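Local coordinates for protein ATP-dependent DNA helicase PIF1 (Candida albicans, PDB 7OTJ) that couples ATP hydrolysis to 5'-3' DNA unwinding, and probably resolves G-quadruplexes and helps maintain nuclear and mitochondrial genome stability, at residues Lys13-Gly18 against Arg36-Ser41. Sequence-based numbering, arbitrary orientation.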
ATOM      1  N   LYS A  13      11.096  -5.159 -21.892  1.00 57.56           N
ATOM      2  CA  LYS A  13      11.122  -5.024 -23.347  1.00 52.61           C
ATOM      3  C   LYS A  13       9.716  -4.947 -23.924  1.00 56.52           C
ATOM      4  O   LYS A  13       9.443  -4.129 -24.810  1.00 56.42           O
ATOM      5  CB  LYS A  13      11.885  -6.197 -23.962  1.00 56.99           C
ATOM      6  CG  LYS A  13      11.855  -6.259 -25.486  1.00 51.40           C
ATOM      7  CD  LYS A  13      12.531  -7.534 -25.990  1.00 59.68           C
ATOM      8  CE  LYS A  13      12.381  -7.709 -27.495  1.00 74.22           C
ATOM      9  NZ  LYS A  13      13.091  -6.646 -28.252  1.00 61.71           N
ATOM     10  N   GLN A  14       8.809  -5.797 -23.435  1.00 59.98           N
ATOM     11  CA  GLN A  14       7.441  -5.786 -23.939  1.00 56.19           C
ATOM     12  C   GLN A  14       6.725  -4.497 -23.565  1.00 50.70           C
ATOM     13  O   GLN A  14       6.028  -3.903 -24.396  1.00 58.44           O
ATOM     14  CB  GLN A  14       6.676  -6.994 -23.396  1.00 60.40           C
ATOM     15  CG  GLN A  14       7.337  -8.325 -23.687  1.00 54.64           C
ATOM     16  CD  GLN A  14       7.396  -8.615 -25.164  1.00 63.60           C
ATOM     17  OE1 GLN A  14       6.460  -8.311 -25.903  1.00 62.99           O
ATOM     18  NE2 GLN A  14       8.502  -9.197 -25.610  1.00 80.06           N
ATOM     19  N   VAL A  15       6.892  -4.043 -22.321  1.00 46.72           N
ATOM     20  CA  VAL A  15       6.225  -2.821 -21.887  1.00 43.25           C
ATOM     21  C   VAL A  15       6.684  -1.635 -22.727  1.00 54.92           C
ATOM     22  O   VAL A  15       5.869  -0.810 -23.153  1.00 50.33           O
ATOM     23  CB  VAL A  15       6.456  -2.585 -20.385  1.00 50.48           C
ATOM     24  CG1 VAL A  15       5.834  -1.270 -19.953  1.00 41.32           C
ATOM     25  CG2 VAL A  15       5.873  -3.744 -19.579  1.00 42.17           C
ATOM     26  N   LEU A  16       7.988  -1.541 -22.993  1.00 56.35           N
ATOM     27  CA  LEU A  16       8.506  -0.437 -23.793  1.00 51.58           C
ATOM     28  C   LEU A  16       8.081  -0.513 -25.254  1.00 56.75           C
ATOM     29  O   LEU A  16       8.230   0.478 -25.975  1.00 54.76           O
ATOM     30  CB  LEU A  16      10.034  -0.396 -23.708  1.00 48.02           C
ATOM     31  CG  LEU A  16      10.646  -0.139 -22.327  1.00 55.32           C
ATOM     32  CD1 LEU A  16      12.163  -0.109 -22.420  1.00 49.32           C
ATOM     33  CD2 LEU A  16      10.118   1.146 -21.707  1.00 48.45           C
ATOM     34  N   SER A  17       7.550  -1.650 -25.705  1.00 57.60           N
ATOM     35  CA  SER A  17       7.050  -1.771 -27.068  1.00 52.97           C
ATOM     36  C   SER A  17       5.629  -1.239 -27.221  1.00 53.83           C
ATOM     37  O   SER A  17       5.124  -1.193 -28.347  1.00 48.63           O
ATOM     38  CB  SER A  17       7.095  -3.230 -27.515  1.00 49.05           C
ATOM     39  OG  SER A  17       6.082  -3.973 -26.853  1.00 54.26           O
ATOM     40  N   GLY A  18       4.970  -0.873 -26.120  1.00 51.39           N
ATOM     41  CA  GLY A  18       3.664  -0.254 -26.137  1.00 49.70           C
ATOM     42  C   GLY A  18       2.509  -1.197 -25.878  1.00 50.41           C
ATOM     43  O   GLY A  18       1.365  -0.736 -25.776  1.00 47.99           O
ATOM     44  N   ARG A  36       9.701  -0.410 -11.058  1.00 50.19           N
ATOM     45  CA  ARG A  36      10.410   0.856 -10.908  1.00 44.72           C
ATOM     46  C   ARG A  36      11.335   1.118 -12.086  1.00 49.75           C
ATOM     47  O   ARG A  36      11.524   2.275 -12.478  1.00 50.53           O
ATOM     48  CB  ARG A  36      11.213   0.873  -9.610  1.00 46.74           C
ATOM     49  CG  ARG A  36      10.387   0.733  -8.352  1.00 48.42           C
ATOM     50  CD  ARG A  36      11.236   1.049  -7.143  1.00 45.93           C
ATOM     51  NE  ARG A  36      10.613   0.599  -5.908  1.00 61.11           N
ATOM     52  CZ  ARG A  36      10.802  -0.598  -5.371  1.00 55.08           C
ATOM     53  NH1 ARG A  36      11.593  -1.493  -5.939  1.00 60.89           N
ATOM     54  NH2 ARG A  36      10.183  -0.903  -4.233  1.00 57.05           N
ATOM     55  N   SER A  37      11.908   0.063 -12.669  1.00 47.56           N
ATOM     56  CA  SER A  37      12.698   0.245 -13.880  1.00 50.71           C
ATOM     57  C   SER A  37      11.807   0.592 -15.063  1.00 50.48           C
ATOM     58  O   SER A  37      12.172   1.429 -15.897  1.00 55.82           O
ATOM     59  CB  SER A  37      13.510  -1.012 -14.177  1.00 51.20           C
ATOM     60  OG  SER A  37      14.561  -1.157 -13.243  1.00 69.08           O
ATOM     61  N   ILE A  38      10.651  -0.065 -15.169  1.00 45.21           N
ATOM     62  CA  ILE A  38       9.676   0.288 -16.198  1.00 50.34           C
ATOM     63  C   ILE A  38       9.344   1.774 -16.126  1.00 55.39           C
ATOM     64  O   ILE A  38       9.302   2.470 -17.146  1.00 52.38           O
ATOM     65  CB  ILE A  38       8.414  -0.580 -16.059  1.00 48.50           C
ATOM     66  CG1 ILE A  38       8.743  -2.047 -16.336  1.00 44.17           C
ATOM     67  CG2 ILE A  38       7.337  -0.079 -17.002  1.00 52.04           C
ATOM     68  CD1 ILE A  38       7.596  -2.992 -16.049  1.00 44.07           C
ATOM     69  N   ILE A  39       9.081   2.270 -14.911  1.00 56.45           N
ATOM     70  CA  ILE A  39       8.727   3.678 -14.716  1.00 47.47           C
ATOM     71  C   ILE A  39       9.842   4.591 -15.215  1.00 53.87           C
ATOM     72  O   ILE A  39       9.602   5.539 -15.975  1.00 58.62           O
ATOM     73  CB  ILE A  39       8.394   3.940 -13.235  1.00 42.49           C
ATOM     74  CG1 ILE A  39       7.130   3.182 -12.831  1.00 46.34           C
ATOM     75  CG2 ILE A  39       8.232   5.425 -12.958  1.00 43.43           C
ATOM     76  CD1 ILE A  39       6.922   3.107 -11.337  1.00 40.42           C
ATOM     77  N   LYS A  40      11.077   4.333 -14.779  1.00 49.34           N
ATOM     78  CA  LYS A  40      12.207   5.169 -15.175  1.00 48.02           C
ATOM     79  C   LYS A  40      12.357   5.221 -16.692  1.00 63.98           C
ATOM     80  O   LYS A  40      12.522   6.299 -17.277  1.00 59.80           O
ATOM     81  CB  LYS A  40      13.484   4.648 -14.522  1.00 50.75           C
ATOM     82  CG  LYS A  40      14.634   5.623 -14.518  1.00 60.22           C
ATOM     83  CD  LYS A  40      15.847   5.010 -13.853  1.00 71.30           C
ATOM     84  CE  LYS A  40      16.941   6.041 -13.678  1.00 76.11           C
ATOM     85  NZ  LYS A  40      16.525   7.098 -12.718  1.00 89.05           N
ATOM     86  N   SER A  41      12.299   4.058 -17.349  1.00 57.34           N
ATOM     87  CA  SER A  41      12.443   4.012 -18.802  1.00 52.58           C
ATOM     88  C   SER A  41      11.264   4.686 -19.496  1.00 59.77           C
ATOM     89  O   SER A  41      11.453   5.516 -20.392  1.00 66.99           O
ATOM     90  CB  SER A  41      12.579   2.563 -19.274  1.00 59.60           C
ATOM     91  OG  SER A  41      13.813   1.998 -18.866  1.00 59.62           O
TER
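The carbonyl O of Val15 accepts two hydrogen bonds, one from the backbone N of Gly18 at 3.1 Å and one from the side-chain amide NE2 of Gln138. Gly18, with its positive phi of 99°, closes a Schellman motif here, bonding back into the last turn of helix 6-16. The Val15 side chain points toward helix 31-45. Across the contact everything is apolar. Val15 and Ile38, whose CA atoms lie 7.3 Å apart, meet with side chains crossing at about a right angle: Val15 CG1 abuts Ile38 CG2 at 3.5 Å, and the other branch, Val15 CG2, approaches the delta methyl Ile38 CD1 at 4.0 Å. On Val15, CG1 lies anti to the backbone N (chi1 176°), which leaves one methyl for each of these two encounters. One step along the chain and nearer the surface, Leu16 reaches over with its forked end to Ser41, its CD2 lying 3.7 Å from Ser41 CB. The serine contributes its methylene carbon; its OG is turned back to its own helix, in a weak bond to Ser37 O at 3.4 Å. Strand 21-25 adds Leu21 against Val15 and Tyr23 against Ile38, and Leu42, further along helix 31-45, touches Val15 and Leu16. Helix 31-45 begins with Lys31 and Ser32 of the Walker A motif of the RecA-like ATPase domain, and helix 6-16 carries Gln8 of the ADP pocket. With no hydrogen bond between residues 13-18 and 36-41, the two helices meet here through hydrocarbon packing.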